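Local coordinates for mutual gliding motility protein C (MglC) (Myxococcus xanthus DK 1622, PDB 7CT3) that is a Roadblock/LC7-domain component of the system that controls cell polarity, where it interacts with its paralog MglB, at residues A[8-11]-A[12-16]; A[59-62]-A[63-66]. All coordinates share one frame; numbering follows the deposited sequence.

Contact 1: residues A[8-11]-A[12-16]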
loop_
_atom_site.group_PDB
_atom_site.type_symbol
_atom_site.label_atom_id
_atom_site.label_comp_id
_atom_site.label_asym_id
_atom_site.label_seq_id
_atom_site.Cartn_x
_atom_site.Cartn_y
_atom_site.Cartn_z
ATOM N N GLU A 8 6.125 -12.279 -16.244
ATOM C CA GLU A 8 6.844 -11.570 -17.334
ATOM C C GLU A 8 5.911 -10.515 -17.944
ATOM O O GLU A 8 6.380 -9.389 -18.188
ATOM C CB GLU A 8 7.353 -12.558 -18.384
ATOM C CG GLU A 8 8.031 -11.877 -19.560
ATOM C CD GLU A 8 8.674 -12.815 -20.563
ATOM O OE1 GLU A 8 8.359 -14.019 -20.531
ATOM O OE2 GLU A 8 9.488 -12.333 -21.375
ATOM N N SER A 9 4.641 -10.859 -18.170
ATOM C CA SER A 9 3.621 -9.941 -18.745
ATOM C C SER A 9 3.494 -8.692 -17.864
ATOM O O SER A 9 3.452 -7.575 -18.419
ATOM C CB SER A 9 2.297 -10.632 -18.920
ATOM O OG SER A 9 1.306 -9.708 -19.345
ATOM N N VAL A 10 3.463 -8.861 -16.539
ATOM C CA VAL A 10 3.337 -7.716 -15.588
ATOM C C VAL A 10 4.549 -6.796 -15.769
ATOM O O VAL A 10 4.356 -5.590 -15.999
ATOM C CB VAL A 10 3.194 -8.182 -14.128
ATOM C CG1 VAL A 10 3.242 -7.007 -13.164
ATOM C CG2 VAL A 10 1.919 -8.981 -13.919
ATOM N N VAL A 11 5.759 -7.349 -15.681
ATOM C CA VAL A 11 7.019 -6.552 -15.736
ATOM C C VAL A 11 7.078 -5.826 -17.087
ATOM O O VAL A 11 7.450 -4.641 -17.098
ATOM C CB VAL A 11 8.255 -7.433 -15.473
ATOM C CG1 VAL A 11 9.552 -6.679 -15.719
ATOM C CG2 VAL A 11 8.229 -7.994 -14.058
ATOM N N ASN A 12 6.682 -6.495 -18.170
ATOM C CA ASN A 12 6.729 -5.937 -19.549
ATOM C C ASN A 12 5.772 -4.740 -19.661
ATOM O O ASN A 12 6.117 -3.789 -20.375
ATOM C CB ASN A 12 6.439 -7.009 -20.603
ATOM C CG ASN A 12 7.588 -7.976 -20.811
ATOM O OD1 ASN A 12 8.709 -7.742 -20.359
ATOM N ND2 ASN A 12 7.324 -9.066 -21.513
ATOM N N GLN A 13 4.630 -4.767 -18.966
ATOM C CA GLN A 13 3.554 -3.748 -19.112
ATOM C C GLN A 13 3.814 -2.523 -18.223
ATOM O O GLN A 13 3.310 -1.448 -18.565
ATOM C CB GLN A 13 2.192 -4.347 -18.758
ATOM C CG GLN A 13 1.647 -5.306 -19.803
ATOM C CD GLN A 13 0.281 -5.811 -19.405
ATOM O OE1 GLN A 13 -0.705 -5.077 -19.441
ATOM N NE2 GLN A 13 0.218 -7.069 -19.004
ATOM N N VAL A 14 4.534 -2.670 -17.107
ATOM C CA VAL A 14 4.628 -1.613 -16.055
ATOM C C VAL A 14 5.994 -0.929 -16.150
ATOM O O VAL A 14 7.007 -1.601 -15.870
ATOM C CB VAL A 14 4.380 -2.189 -14.649
ATOM C CG1 VAL A 14 4.566 -1.137 -13.565
ATOM C CG2 VAL A 14 3.002 -2.827 -14.538
ATOM N N GLU A 15 6.006 0.360 -16.511
ATOM C CA GLU A 15 7.234 1.197 -16.561
ATOM C C GLU A 15 7.842 1.234 -15.156
ATOM O O GLU A 15 7.100 1.533 -14.196
ATOM C CB GLU A 15 6.942 2.618 -17.061
ATOM C CG GLU A 15 6.502 2.712 -18.518
ATOM C CD GLU A 15 6.966 1.598 -19.444
ATOM O OE1 GLU A 15 6.109 0.801 -19.882
ATOM O OE2 GLU A 15 8.176 1.537 -19.739
ATOM N N GLY A 16 9.128 0.890 -15.045
ATOM C CA GLY A 16 9.902 0.942 -13.791
ATOM C C GLY A 16 9.796 -0.330 -12.963
ATOM O O GLY A 16 10.358 -0.338 -11.856
#

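Contact 2: residues A[59-62]-A[63-66]. With NA (sodium ion), chain B.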
loop_
_atom_site.group_PDB
_atom_site.type_symbol
_atom_site.label_atom_id
_atom_site.label_comp_id
_atom_site.label_asym_id
_atom_site.label_seq_id
_atom_site.Cartn_x
_atom_site.Cartn_y
_atom_site.Cartn_z
ATOM N N ASN A 59 5.377 -9.841 6.172
ATOM C CA ASN A 59 4.617 -9.513 7.410
ATOM C C ASN A 59 3.293 -8.838 7.024
ATOM O O ASN A 59 2.237 -9.300 7.489
ATOM C CB ASN A 59 5.420 -8.632 8.371
ATOM C CG ASN A 59 6.584 -9.350 9.022
ATOM O OD1 ASN A 59 6.639 -10.580 9.053
ATOM N ND2 ASN A 59 7.521 -8.585 9.549
ATOM N N ALA A 60 3.346 -7.778 6.215
ATOM C CA ALA A 60 2.157 -7.005 5.779
ATOM C C ALA A 60 1.257 -7.883 4.898
ATOM O O ALA A 60 0.019 -7.743 4.986
ATOM C CB ALA A 60 2.582 -5.743 5.068
ATOM N N ALA A 61 1.851 -8.772 4.097
ATOM C CA ALA A 61 1.132 -9.686 3.176
ATOM C C ALA A 61 0.128 -10.551 3.952
ATOM O O ALA A 61 -0.923 -10.891 3.382
ATOM C CB ALA A 61 2.119 -10.536 2.412
ATOM N N GLU A 62 0.421 -10.882 5.211
ATOM C CA GLU A 62 -0.479 -11.700 6.072
ATOM C C GLU A 62 -1.895 -11.104 6.077
ATOM O O GLU A 62 -2.863 -11.883 6.136
ATOM C CB GLU A 62 0.095 -11.806 7.484
ATOM C CG GLU A 62 1.302 -12.721 7.566
ATOM C CD GLU A 62 0.984 -14.201 7.705
ATOM O OE1 GLU A 62 -0.192 -14.544 7.957
ATOM O OE2 GLU A 62 1.913 -15.009 7.559
ATOM N N THR A 63 -2.030 -9.778 5.996
ATOM C CA THR A 63 -3.349 -9.085 6.047
ATOM C C THR A 63 -4.220 -9.506 4.852
ATOM O O THR A 63 -5.458 -9.457 4.993
ATOM C CB THR A 63 -3.195 -7.561 6.152
ATOM O OG1 THR A 63 -2.623 -7.046 4.951
ATOM C CG2 THR A 63 -2.364 -7.135 7.344
ATOM N N LEU A 64 -3.620 -9.933 3.734
ATOM C CA LEU A 64 -4.365 -10.386 2.523
ATOM C C LEU A 64 -5.271 -11.584 2.833
ATOM O O LEU A 64 -6.239 -11.783 2.084
ATOM C CB LEU A 64 -3.377 -10.764 1.420
ATOM C CG LEU A 64 -2.644 -9.603 0.759
ATOM C CD1 LEU A 64 -1.437 -10.109 -0.015
ATOM C CD2 LEU A 64 -3.587 -8.828 -0.152
ATOM N N LYS A 65 -4.954 -12.375 3.859
ATOM C CA LYS A 65 -5.743 -13.580 4.237
ATOM C C LYS A 65 -7.107 -13.187 4.822
ATOM O O LYS A 65 -7.984 -14.066 4.875
ATOM C CB LYS A 65 -4.966 -14.436 5.238
ATOM C CG LYS A 65 -3.702 -15.070 4.681
ATOM C CD LYS A 65 -3.106 -16.097 5.614
ATOM C CE LYS A 65 -1.603 -16.174 5.508
ATOM N NZ LYS A 65 -1.019 -17.014 6.577
ATOM N N THR A 66 -7.286 -11.940 5.268
ATOM C CA THR A 66 -8.593 -11.436 5.767
ATOM C C THR A 66 -9.496 -11.161 4.563
ATOM O O THR A 66 -8.969 -10.703 3.539
ATOM C CB THR A 66 -8.447 -10.178 6.630
ATOM O OG1 THR A 66 -8.053 -9.111 5.772
ATOM C CG2 THR A 66 -7.454 -10.342 7.756
HETATM NA NA NA B . -8.242 -10.997 1.253
HETATM O O HOH W 1 -9.226 -13.265 1.313
HETATM O O HOH W 2 -7.834 -11.273 -1.084
#

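Contact 1: residues A[8-11]-A[12-16]
The side-chain amide of Asn12 has the backbone carbonyl of Glu8 over one of its faces, with Glu8 O lying 3.2 Å from Asn12 CG almost straight above the carbon. On that same face, further out over the amide nitrogen, the extended Glu8 side chain passes, its CG 3.5 Å from Asn12 ND2. Carboxylate and amide planes stand 64° apart, so they do not stack, and no hydrogen bond joins them; the direct link here is Asn12 N to Glu8 O (2.9 Å), a regular helical hydrogen bond.

The amide of Gln13 is used differently, through its N-H groups and not its face. Gln13 NE2 donates to Ser9 OG at 2.9 Å, with the hydroxyl oxygen tilted 18° out of the amide plane, and weakly to Ser9 O, tilted by a similar amount to the other side of that plane. With OG set opposite the backbone N (chi1 174°), the serine hydroxyl leans to where this nitrogen can reach it. Shortening Gln13 to an alanine removes the amide, and Ser9 OG would probably lose this donor and be freer to turn.

The backbone meanwhile runs out of helix. Gln13 N is shared weakly between Ser9 O and Val10 O, and Val14 N adds another weak bond to Val10 O, just where Val14 departs from helical torsions. On the buried side Val10 CG1 faces Val14 CG2 at 4.4 Å; Val10 and Val14 both rest on Val108 of helix 102-117, while Val11 packs on Ala17 and Cys20. A polar outer flank over a valine-lined inner one is the signature of an amphipathic helix end, here the turn by which helix 4-13 enters strand 17-24 of the Roadblock/LC7 sheet.

Contact 2: residues A[59-62]-A[63-66]
Ala60 gives its carbonyl oxygen to two donors from Thr63. The backbone N reaches Ala60 O at 3.1 Å from well above the carbonyl plane, whereas Thr63 OG1 comes in at 2.7 Å almost in line with the C=O bond (170°). The hydroxyl can do so because chi1 of 67° folds it back between its own backbone N and carbonyl carbon, so a buried polar group is satisfied by the turn before it.

At Ala61, the carbonyl oxygen takes Leu64 N at 2.9 Å, and the methyl CB meets Leu64 CD1 at 4.3 Å; both side chains continue into the core against Met83 and Phe91.

Glu62 closes the series. Its O accepts Lys65 N, while its side chain, bent at chi2, runs alongside that of Lys65, the two pointing the same way. Lys65 NZ forms a salt bridge with Glu62 OE1 (2.9 Å), approaching on the syn side but 34° out of the carboxylate plane. The other oxygen, OE2, is held by Arg58, and between these two cations the carboxylate is probably stabilised in its charged form. Lys65 also makes a cation-pi contact with Phe25.

Each backbone bond spans three residues, and Thr66 OG1 adds a 2.7 Å bond to Thr63 O. This tightened 3-10 turn after helix 44-61 presents Leu64 O and Thr66 O to the sodium ion at 2.3 and 2.4 Å; with Val69 O and two waters they complete a carbonyl-rich metal site.

How the contacts relate
Both contacts show how a helix gives way to the following chain, but they lie on opposite sides of the centre of the chain, with centres 24 Å and nearest atoms about 14 Å apart. Contact 1 is partly buried: its apolar flank faces the sheet and helix 102-117, while amides and a hydroxyl occupy the outer side, and its last backbone bonds are weak. Contact 2 is more buried and tightens into 3-10 turns, adding a salt bridge and a bound sodium ion. Strands 17-24 and 29-34 pack against contact 1, strands 71-75, 79-87 and 90-97 against contact 2. Contact 2 alone also meets the second subunit, at Gln56 of that chain.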